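Local coordinates for protein pyocyanin demethylase (Mycobacterium fortuitum subsp. fortuitum DSM 46621 = ATCC 6841, PDB 5K21) that removes the N-methyl group of the phenazine pyocyanin by a tautomerizing demethylation, and so inhibits Pseudomonas aeruginosa biofilms, at residues B[44-49]-B[126-131]; B[61-66]-B[88-93]; B[74-79]-B[114-119]. All coordinates share one frame; numbering follows the deposited sequence.

Interaction 1 (B[44-49]-B[126-131]); sequences DILSVD and EKYELK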
loop_
_atom_site.group_PDB
_atom_site.type_symbol
_atom_site.label_atom_id
_atom_site.label_comp_id
_atom_site.label_asym_id
_atom_site.label_seq_id
_atom_site.Cartn_x
_atom_site.Cartn_y
_atom_site.Cartn_z
ATOM N N ASP B 44 -16.380 -0.934 -3.555
ATOM C CA ASP B 44 -17.654 -1.115 -2.877
ATOM C C ASP B 44 -18.446 0.181 -2.926
ATOM O O ASP B 44 -17.889 1.272 -3.064
ATOM C CB ASP B 44 -17.475 -1.521 -1.413
ATOM C CG ASP B 44 -16.615 -2.765 -1.249
ATOM O OD1 ASP B 44 -17.161 -3.878 -1.368
ATOM O OD2 ASP B 44 -15.395 -2.625 -1.029
ATOM N N ILE B 45 -19.763 0.035 -2.809
ATOM C CA ILE B 45 -20.689 1.144 -2.591
ATOM C C ILE B 45 -21.026 1.185 -1.106
ATOM O O ILE B 45 -21.372 0.157 -0.512
ATOM C CB ILE B 45 -21.968 0.974 -3.429
ATOM C CG1 ILE B 45 -21.660 0.991 -4.926
ATOM C CG2 ILE B 45 -22.993 2.044 -3.079
ATOM C CD1 ILE B 45 -21.217 2.334 -5.428
ATOM N N LEU B 46 -20.923 2.360 -0.497
ATOM C CA LEU B 46 -21.201 2.507 0.929
ATOM C C LEU B 46 -22.512 3.241 1.119
ATOM O O LEU B 46 -22.774 4.242 0.442
ATOM C CB LEU B 46 -20.076 3.269 1.627
ATOM C CG LEU B 46 -18.685 2.726 1.326
ATOM C CD1 LEU B 46 -17.598 3.645 1.906
ATOM C CD2 LEU B 46 -18.544 1.329 1.866
ATOM N N SER B 47 -23.346 2.745 2.037
ATOM C CA SER B 47 -24.629 3.384 2.284
ATOM C C SER B 47 -24.956 3.350 3.769
ATOM O O SER B 47 -24.451 2.516 4.528
ATOM C CB SER B 47 -25.741 2.721 1.466
ATOM O OG SER B 47 -25.909 1.375 1.821
ATOM N N VAL B 48 -25.793 4.298 4.174
ATOM C CA VAL B 48 -26.360 4.337 5.516
ATOM C C VAL B 48 -27.838 4.672 5.392
ATOM O O VAL B 48 -28.216 5.575 4.636
ATOM C CB VAL B 48 -25.650 5.357 6.425
ATOM C CG1 VAL B 48 -26.301 5.366 7.783
ATOM C CG2 VAL B 48 -24.169 5.039 6.563
ATOM N N ASP B 49 -28.676 3.920 6.098
ATOM C CA ASP B 49 -30.102 4.192 6.149
ATOM C C ASP B 49 -30.677 4.234 4.732
ATOM O O ASP B 49 -31.555 5.031 4.422
ATOM C CB ASP B 49 -30.385 5.493 6.934
ATOM C CG ASP B 49 -29.952 5.383 8.408
ATOM O OD1 ASP B 49 -29.709 4.233 8.832
ATOM O OD2 ASP B 49 -29.860 6.407 9.133
ATOM N N GLU B 126 -22.841 -7.138 4.600
ATOM C CA GLU B 126 -21.506 -6.691 4.957
ATOM C C GLU B 126 -21.570 -5.288 5.539
ATOM O O GLU B 126 -22.283 -4.420 5.031
ATOM C CB GLU B 126 -20.591 -6.697 3.731
ATOM C CG GLU B 126 -19.166 -6.317 4.083
ATOM C CD GLU B 126 -18.207 -6.439 2.924
ATOM O OE1 GLU B 126 -18.504 -7.173 1.952
ATOM O OE2 GLU B 126 -17.141 -5.803 2.994
ATOM N N LYS B 127 -20.803 -5.067 6.599
ATOM C CA LYS B 127 -20.750 -3.773 7.260
ATOM C C LYS B 127 -19.324 -3.467 7.676
ATOM O O LYS B 127 -18.516 -4.376 7.902
ATOM C CB LYS B 127 -21.639 -3.731 8.505
ATOM C CG LYS B 127 -23.120 -3.887 8.243
ATOM C CD LYS B 127 -23.918 -3.714 9.535
ATOM C CE LYS B 127 -25.421 -3.844 9.319
ATOM N NZ LYS B 127 -25.824 -5.203 8.874
ATOM N N TYR B 128 -19.025 -2.173 7.734
ATOM C CA TYR B 128 -17.831 -1.651 8.379
ATOM C C TYR B 128 -18.280 -0.921 9.629
ATOM O O TYR B 128 -19.156 -0.043 9.552
ATOM C CB TYR B 128 -17.075 -0.651 7.514
ATOM C CG TYR B 128 -16.592 -1.114 6.184
ATOM C CD1 TYR B 128 -16.323 -2.442 5.938
ATOM C CD2 TYR B 128 -16.374 -0.189 5.165
ATOM C CE1 TYR B 128 -15.868 -2.862 4.689
ATOM C CE2 TYR B 128 -15.897 -0.598 3.907
ATOM C CZ TYR B 128 -15.648 -1.930 3.685
ATOM O OH TYR B 128 -15.178 -2.346 2.442
ATOM N N GLU B 129 -17.650 -1.234 10.750
ATOM C CA GLU B 129 -17.895 -0.509 11.995
ATOM C C GLU B 129 -16.611 0.222 12.362
ATOM O O GLU B 129 -15.571 -0.401 12.592
ATOM C CB GLU B 129 -18.361 -1.455 13.102
ATOM C CG GLU B 129 -18.692 -0.750 14.409
ATOM C CD GLU B 129 -19.854 0.263 14.265
ATOM O OE1 GLU B 129 -20.814 -0.026 13.506
ATOM O OE2 GLU B 129 -19.810 1.339 14.916
ATOM N N LEU B 130 -16.677 1.544 12.364
ATOM C CA LEU B 130 -15.505 2.381 12.561
ATOM C C LEU B 130 -15.494 2.976 13.962
ATOM O O LEU B 130 -16.547 3.355 14.488
ATOM C CB LEU B 130 -15.486 3.517 11.546
ATOM C CG LEU B 130 -15.050 3.121 10.136
ATOM C CD1 LEU B 130 -16.180 2.380 9.430
ATOM C CD2 LEU B 130 -14.626 4.312 9.367
ATOM N N LYS B 131 -14.305 3.018 14.563
ATOM C CA LYS B 131 -14.029 3.823 15.749
ATOM C C LYS B 131 -12.836 4.701 15.403
ATOM O O LYS B 131 -11.719 4.198 15.235
ATOM C CB LYS B 131 -13.735 2.963 16.969
ATOM C CG LYS B 131 -13.512 3.810 18.236
ATOM C CD LYS B 131 -13.074 3.002 19.439
ATOM C CE LYS B 131 -12.606 3.930 20.557
ATOM N NZ LYS B 131 -11.911 3.218 21.677
#

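Interaction 2 (B[61-66]-B[88-93]); sequences FFTNVT and RSLTPH. With 6QF (phenazin-1-ol), chain F.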
loop_
_atom_site.group_PDB
_atom_site.type_symbol
_atom_site.label_atom_id
_atom_site.label_comp_id
_atom_site.label_asym_id
_atom_site.label_seq_id
_atom_site.Cartn_x
_atom_site.Cartn_y
_atom_site.Cartn_z
ATOM N N PHE B 61 -3.552 -8.776 -0.595
ATOM C CA PHE B 61 -2.474 -9.653 -1.046
ATOM C C PHE B 61 -2.394 -10.843 -0.105
ATOM O O PHE B 61 -2.270 -10.656 1.109
ATOM C CB PHE B 61 -1.142 -8.905 -1.048
ATOM C CG PHE B 61 -1.194 -7.579 -1.744
ATOM C CD1 PHE B 61 -1.559 -6.430 -1.063
ATOM C CD2 PHE B 61 -0.891 -7.484 -3.082
ATOM C CE1 PHE B 61 -1.636 -5.196 -1.732
ATOM C CE2 PHE B 61 -0.955 -6.270 -3.752
ATOM C CZ PHE B 61 -1.316 -5.120 -3.070
ATOM N N PHE B 62 -2.455 -12.053 -0.661
ATOM C CA PHE B 62 -2.356 -13.279 0.127
ATOM C C PHE B 62 -0.882 -13.523 0.452
ATOM O O PHE B 62 -0.094 -13.936 -0.401
ATOM C CB PHE B 62 -3.005 -14.429 -0.641
ATOM C CG PHE B 62 -4.504 -14.319 -0.724
ATOM C CD1 PHE B 62 -5.103 -13.435 -1.616
ATOM C CD2 PHE B 62 -5.319 -15.092 0.090
ATOM C CE1 PHE B 62 -6.478 -13.310 -1.693
ATOM C CE2 PHE B 62 -6.709 -14.979 0.014
ATOM C CZ PHE B 62 -7.287 -14.079 -0.885
ATOM N N THR B 63 -0.501 -13.269 1.697
ATOM C CA THR B 63 0.888 -13.383 2.111
ATOM C C THR B 63 1.229 -14.775 2.600
ATOM O O THR B 63 2.395 -15.162 2.583
ATOM C CB THR B 63 1.177 -12.363 3.224
ATOM O OG1 THR B 63 0.251 -12.563 4.295
ATOM C CG2 THR B 63 1.020 -10.953 2.699
ATOM N N ASN B 64 0.237 -15.541 3.027
ATOM C CA ASN B 64 0.486 -16.865 3.570
ATOM C C ASN B 64 -0.813 -17.641 3.456
ATOM O O ASN B 64 -1.867 -17.153 3.878
ATOM C CB ASN B 64 0.961 -16.795 5.024
ATOM C CG ASN B 64 1.521 -18.113 5.503
ATOM O OD1 ASN B 64 0.779 -19.019 5.845
ATOM N ND2 ASN B 64 2.833 -18.252 5.451
ATOM N N VAL B 65 -0.750 -18.810 2.834
ATOM C CA VAL B 65 -1.922 -19.651 2.649
ATOM C C VAL B 65 -1.583 -21.044 3.155
ATOM O O VAL B 65 -0.656 -21.687 2.653
ATOM C CB VAL B 65 -2.382 -19.707 1.181
ATOM C CG1 VAL B 65 -3.603 -20.632 1.042
ATOM C CG2 VAL B 65 -2.728 -18.305 0.663
ATOM N N THR B 66 -2.304 -21.485 4.165
ATOM C CA THR B 66 -2.352 -22.880 4.565
ATOM C C THR B 66 -3.815 -23.280 4.594
ATOM O O THR B 66 -4.696 -22.416 4.586
ATOM C CB THR B 66 -1.697 -23.089 5.935
ATOM O OG1 THR B 66 -2.419 -22.352 6.927
ATOM C CG2 THR B 66 -0.265 -22.606 5.908
ATOM N N ARG B 88 -5.748 -0.418 6.931
ATOM C CA ARG B 88 -4.929 -1.542 6.499
ATOM C C ARG B 88 -5.030 -2.654 7.530
ATOM O O ARG B 88 -5.320 -2.416 8.704
ATOM C CB ARG B 88 -3.466 -1.144 6.295
ATOM C CG ARG B 88 -2.771 -0.718 7.581
ATOM C CD ARG B 88 -1.392 -0.173 7.278
ATOM N NE ARG B 88 -0.424 -1.223 6.962
ATOM C CZ ARG B 88 0.690 -1.020 6.276
ATOM N NH1 ARG B 88 0.961 0.190 5.792
ATOM N NH2 ARG B 88 1.535 -2.020 6.053
ATOM N N SER B 89 -4.796 -3.881 7.074
ATOM C CA SER B 89 -4.890 -5.040 7.940
ATOM C C SER B 89 -3.906 -6.105 7.477
ATOM O O SER B 89 -3.489 -6.139 6.313
ATOM C CB SER B 89 -6.303 -5.628 7.983
ATOM O OG SER B 89 -6.784 -5.963 6.686
ATOM N N LEU B 90 -3.508 -6.945 8.432
ATOM C CA LEU B 90 -2.829 -8.208 8.153
ATOM C C LEU B 90 -3.552 -9.241 9.011
ATOM O O LEU B 90 -3.293 -9.348 10.216
ATOM C CB LEU B 90 -1.343 -8.139 8.473
ATOM C CG LEU B 90 -0.585 -9.458 8.260
ATOM C CD1 LEU B 90 -0.500 -9.769 6.768
ATOM C CD2 LEU B 90 0.810 -9.408 8.852
ATOM N N THR B 91 -4.499 -9.954 8.424
ATOM C CA THR B 91 -5.394 -10.798 9.216
ATOM C C THR B 91 -5.746 -12.004 8.390
ATOM O O THR B 91 -5.575 -12.011 7.165
ATOM C CB THR B 91 -6.686 -10.061 9.594
ATOM O OG1 THR B 91 -7.418 -9.776 8.396
ATOM C CG2 THR B 91 -6.417 -8.754 10.315
ATOM N N PRO B 92 -6.298 -13.040 9.011
ATOM C CA PRO B 92 -6.938 -14.094 8.228
ATOM C C PRO B 92 -8.001 -13.506 7.314
ATOM O O PRO B 92 -8.685 -12.542 7.661
ATOM C CB PRO B 92 -7.538 -15.017 9.295
ATOM C CG PRO B 92 -6.678 -14.794 10.513
ATOM C CD PRO B 92 -6.296 -13.339 10.457
ATOM N N HIS B 93 -8.112 -14.081 6.125
ATOM C CA HIS B 93 -9.056 -13.623 5.118
ATOM C C HIS B 93 -10.146 -14.681 4.996
ATOM O O HIS B 93 -10.189 -15.481 4.058
ATOM C CB HIS B 93 -8.340 -13.369 3.792
ATOM C CG HIS B 93 -9.168 -12.627 2.789
ATOM N ND1 HIS B 93 -9.860 -13.260 1.778
ATOM C CD2 HIS B 93 -9.407 -11.302 2.637
ATOM C CE1 HIS B 93 -10.492 -12.357 1.050
ATOM N NE2 HIS B 93 -10.234 -11.162 1.550
HETATM C C4 6QF F . -12.119 -8.037 -0.099
HETATM C C5 6QF F . -11.896 -9.107 -1.094
HETATM C C6 6QF F . -12.759 -9.348 -2.120
HETATM C C10 6QF F . -12.734 -5.987 1.630
HETATM C C13 6QF F . -12.129 -4.667 3.609
HETATM C C15 6QF F . -10.693 -6.445 2.926
HETATM C C1 6QF F . -13.933 -8.538 -2.269
HETATM C C2 6QF F . -14.182 -7.550 -1.394
HETATM C C3 6QF F . -13.309 -7.232 -0.268
HETATM N N7 6QF F . -13.588 -6.233 0.600
HETATM N N8 6QF F . -11.266 -7.799 0.935
HETATM C C9 6QF F . -11.551 -6.779 1.802
HETATM C C11 6QF F . -12.963 -4.924 2.596
HETATM C C14 6QF F . -10.954 -5.453 3.782
HETATM O O19 6QF F . -10.786 -9.852 -0.930
#

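Interaction 3 (B[74-79]-B[114-119]); sequences CELTIH and GELTVS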
loop_
_atom_site.group_PDB
_atom_site.type_symbol
_atom_site.label_atom_id
_atom_site.label_comp_id
_atom_site.label_asym_id
_atom_site.label_seq_id
_atom_site.Cartn_x
_atom_site.Cartn_y
_atom_site.Cartn_z
ATOM N N CYS B 74 -4.198 -6.269 3.524
ATOM C CA CYS B 74 -5.216 -5.490 2.827
ATOM C C CYS B 74 -5.016 -4.004 3.069
ATOM O O CYS B 74 -4.633 -3.576 4.172
ATOM C CB CYS B 74 -6.622 -5.858 3.269
ATOM S SG CYS B 74 -7.106 -7.519 2.874
ATOM N N GLU B 75 -5.258 -3.241 2.013
ATOM C CA GLU B 75 -5.272 -1.787 2.030
ATOM C C GLU B 75 -6.614 -1.321 1.492
ATOM O O GLU B 75 -7.089 -1.828 0.468
ATOM C CB GLU B 75 -4.150 -1.193 1.164
ATOM C CG GLU B 75 -2.764 -1.172 1.776
ATOM C CD GLU B 75 -2.547 0.011 2.725
ATOM O OE1 GLU B 75 -3.510 0.781 2.984
ATOM O OE2 GLU B 75 -1.401 0.188 3.187
ATOM N N LEU B 76 -7.202 -0.333 2.166
ATOM C CA LEU B 76 -8.535 0.141 1.851
ATOM C C LEU B 76 -8.555 1.657 1.917
ATOM O O LEU B 76 -7.983 2.244 2.838
ATOM C CB LEU B 76 -9.560 -0.432 2.851
ATOM C CG LEU B 76 -11.029 -0.043 2.690
ATOM C CD1 LEU B 76 -11.590 -0.683 1.419
ATOM C CD2 LEU B 76 -11.805 -0.505 3.914
ATOM N N THR B 77 -9.230 2.274 0.952
ATOM C CA THR B 77 -9.544 3.694 0.987
ATOM C C THR B 77 -11.043 3.871 0.882
ATOM O O THR B 77 -11.668 3.408 -0.077
ATOM C CB THR B 77 -8.871 4.474 -0.133
ATOM O OG1 THR B 77 -7.461 4.354 -0.009
ATOM C CG2 THR B 77 -9.264 5.967 -0.078
ATOM N N ILE B 78 -11.597 4.584 1.852
ATOM C CA ILE B 78 -13.004 4.951 1.895
ATOM C C ILE B 78 -13.120 6.401 1.480
ATOM O O ILE B 78 -12.344 7.244 1.947
ATOM C CB ILE B 78 -13.562 4.730 3.311
ATOM C CG1 ILE B 78 -13.732 3.234 3.553
ATOM C CG2 ILE B 78 -14.860 5.544 3.531
ATOM C CD1 ILE B 78 -13.939 2.863 5.026
ATOM N N HIS B 79 -14.046 6.686 0.565
ATOM C CA HIS B 79 -14.345 8.047 0.143
ATOM C C HIS B 79 -15.741 8.421 0.617
ATOM O O HIS B 79 -16.729 7.817 0.181
ATOM C CB HIS B 79 -14.237 8.179 -1.380
ATOM C CG HIS B 79 -14.516 9.557 -1.900
ATOM N ND1 HIS B 79 -15.781 10.112 -1.909
ATOM C CD2 HIS B 79 -13.695 10.490 -2.441
ATOM C CE1 HIS B 79 -15.724 11.333 -2.417
ATOM N NE2 HIS B 79 -14.471 11.585 -2.755
ATOM N N GLY B 114 -7.515 4.887 14.463
ATOM C CA GLY B 114 -8.547 4.062 15.044
ATOM C C GLY B 114 -8.628 2.707 14.389
ATOM O O GLY B 114 -7.607 2.139 13.981
ATOM N N GLU B 115 -9.832 2.148 14.339
ATOM C CA GLU B 115 -10.011 0.788 13.872
ATOM C C GLU B 115 -11.310 0.664 13.098
ATOM O O GLU B 115 -12.248 1.451 13.258
ATOM C CB GLU B 115 -9.981 -0.197 15.034
ATOM C CG GLU B 115 -11.086 -0.015 15.989
ATOM C CD GLU B 115 -10.889 -0.853 17.225
ATOM O OE1 GLU B 115 -10.496 -2.025 17.078
ATOM O OE2 GLU B 115 -11.118 -0.333 18.338
ATOM N N LEU B 116 -11.321 -0.307 12.210
ATOM C CA LEU B 116 -12.459 -0.558 11.344
ATOM C C LEU B 116 -12.676 -2.059 11.295
ATOM O O LEU B 116 -11.791 -2.799 10.851
ATOM C CB LEU B 116 -12.190 0.042 9.966
ATOM C CG LEU B 116 -13.250 -0.006 8.865
ATOM C CD1 LEU B 116 -12.889 0.981 7.794
ATOM C CD2 LEU B 116 -13.336 -1.377 8.224
ATOM N N THR B 117 -13.831 -2.507 11.775
ATOM C CA THR B 117 -14.127 -3.927 11.823
ATOM C C THR B 117 -15.070 -4.290 10.687
ATOM O O THR B 117 -16.162 -3.721 10.558
ATOM C CB THR B 117 -14.711 -4.322 13.173
ATOM O OG1 THR B 117 -13.733 -4.063 14.186
ATOM C CG2 THR B 117 -15.084 -5.797 13.179
ATOM N N VAL B 118 -14.656 -5.258 9.895
ATOM C CA VAL B 118 -15.423 -5.734 8.746
ATOM C C VAL B 118 -16.149 -6.997 9.168
ATOM O O VAL B 118 -15.522 -7.955 9.628
ATOM C CB VAL B 118 -14.514 -6.010 7.553
ATOM C CG1 VAL B 118 -15.340 -6.475 6.334
ATOM C CG2 VAL B 118 -13.695 -4.801 7.231
ATOM N N SER B 119 -17.465 -6.986 9.046
ATOM C CA SER B 119 -18.298 -8.121 9.395
ATOM C C SER B 119 -19.168 -8.492 8.203
ATOM O O SER B 119 -19.523 -7.642 7.378
ATOM C CB SER B 119 -19.153 -7.822 10.642
ATOM O OG SER B 119 -20.020 -6.737 10.406
#

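Interaction 1 (B[44-49]-B[126-131])
Leu-46 and Tyr-128 make the apolar half of this contact, Asp-44 and Tyr-128 the polar half, inside a closed antiparallel barrel. Strands 39-48 and 127-132 are not paired here: strand 13-27 runs between them, and the closest CA atoms, those of Leu-46 and Lys-127, are 8.9 Å apart.

In the apolar half, a single methyl, CD2 of Leu-46, rests 3.9 Å from CE2 of Tyr-128, and the two side chains cross at about a right angle. Tyr-128 CG stands anti to its carbonyl carbon (chi1 -59°), which sends the phenol along the barrel interior toward strand 39-48. Leu-46 also packs on Ile-78 and Val-53, Tyr-128 on Leu-76 and Val-118, so the pair belongs to a wider apolar core.

In the polar half, Asp-44 OD2 lies 3.5 Å from Tyr-128 OH, with the carboxylate plane turned 82° from the ring plane. This is proximity rather than a hydrogen bond: the phenol oxygen is bonded to Asp-56 OD2, and Asp-44 OD1 takes its hydrogen bond from Asn-21 ND2. Glu-126 adds another carboxylate nearby, its OE2 4.8 Å from Asp-44 OD1.

Tyr-128 also belongs to the phenazin-1-ol pocket, where its side chain touches the ligand. The chemistry thus divides along the phenol: ring carbon CE2 is packed against a leucine methyl, while the hydroxyl, held by Asp-56, stands where a buried acidic cluster meets the aromatic ligand.

Interaction 2 (B[61-66]-B[88-93])
An edge-to-face aromatic pair and a small side-chain touch join strand 51-65 to the end of strand 83-92 and the residue that follows it, across the intervening strand 70-80 of the barrel and toward its calcium-binding end. The edge of Phe-62 is directed at the face of His-93, with ring centroids 5.2 Å apart and planes at 70°. Its tip leads: CZ comes to 3.8 Å from ND1 of His-93. With CG anti to the backbone N (chi1 -168°), the imidazole leaves its own strand to lie between Phe-62 and the ligand. Its edge meets phenazin-1-ol, NE2 of His-93 donating a 2.9 Å hydrogen bond to O19 near the ring plane; Asp-40 also hydrogen-bonds the ligand. Phe-62 in turn packs on Asp-38, a calcium ligand. The second touch brings CD1 of Leu-90 to 3.8 Å from OG1 of Thr-63, a hydroxyl weakly bonded to the carbonyl O of Met-71. Strand 51-65 carries a classic beta bulge here, Thr-63 and Asn-64 sharing Met-71 as partner. His-93 is poorly ordered, which limits these details. As modelled, its ring offers a face to the aromatic neighbour and an N-H at its edge to the ligand oxygen.

Interaction 3 (B[74-79]-B[114-119])
Strands 70-80 and 114-119 face each other across the interior of the barrel without pairing, strands 83-92 and 98-105 coming between them in the sheet order, and their nearest CA atoms, of Leu-76 and Leu-116, remain 10.3 Å apart. The fold is the eight-stranded antiparallel barrel of the allene oxide cyclase-like family, and what meets here is its apolar filling.

Leu-116 reaches in from one wall, Leu-76 and Ile-78 from the other. The main touch is tip to tip: CD1 of Leu-116 lies 3.5 Å from CD1 of Ile-78, close for two methyls. Both chains are stretched to reach it. In Leu-116, CG is anti to the backbone N (chi1 -177°) and CD1 continues the line away from CA (chi2 163°), so one methyl is carried far into the core; in Ile-78, CD1 likewise extends CG1 away from CA (chi2 165°). The same Leu-116 methyl, CD1, meets CD2 of Leu-76 at a looser 4.3 Å, and this CD2 is itself 4.1 Å from CD1 of Ile-78, so the three branch ends form a small triangle. Tyr-128 borders it, packing on both Ile-78 and Leu-116.

Alternation along strand 70-80 sends the intervening side chains outward, where the third subunit waits: Glu-75 forms a salt bridge with Arg-88 of that subunit, and Thr-77 hydrogen-bonds the same arginine. On the inner side, Cys-74, in disulfide with Cys-60, and Val-118 belong to the phenazin-1-ol pocket. The apolar triangle reaches the ligand too: CD2 of Leu-76 stands 4.2 Å from phenazin-1-ol atom C13.

How the interactions relate
From the N terminus, segment 44-49 comes first and opens the longest loop, which interaction 1 closes only near the C terminus at 126-131. Interactions 2 and 3 both fall within that loop, and they cross each other, since the segments alternate in the order 61-66, 74-79, 88-93, 114-119. Interactions 1 and 3 meet where strands 114-119 and 127-132 pair, Glu-129 O probably accepting from Thr-117 N at 2.9 Å. Interactions 2 and 3 join where strand 83-92 runs beside 70-80, Ser-89 O lying 2.9 Å from Cys-74 N. Interactions 1 and 2, on opposite sides of the chain's centre, do not touch. All three have residues lining the phenazine pocket.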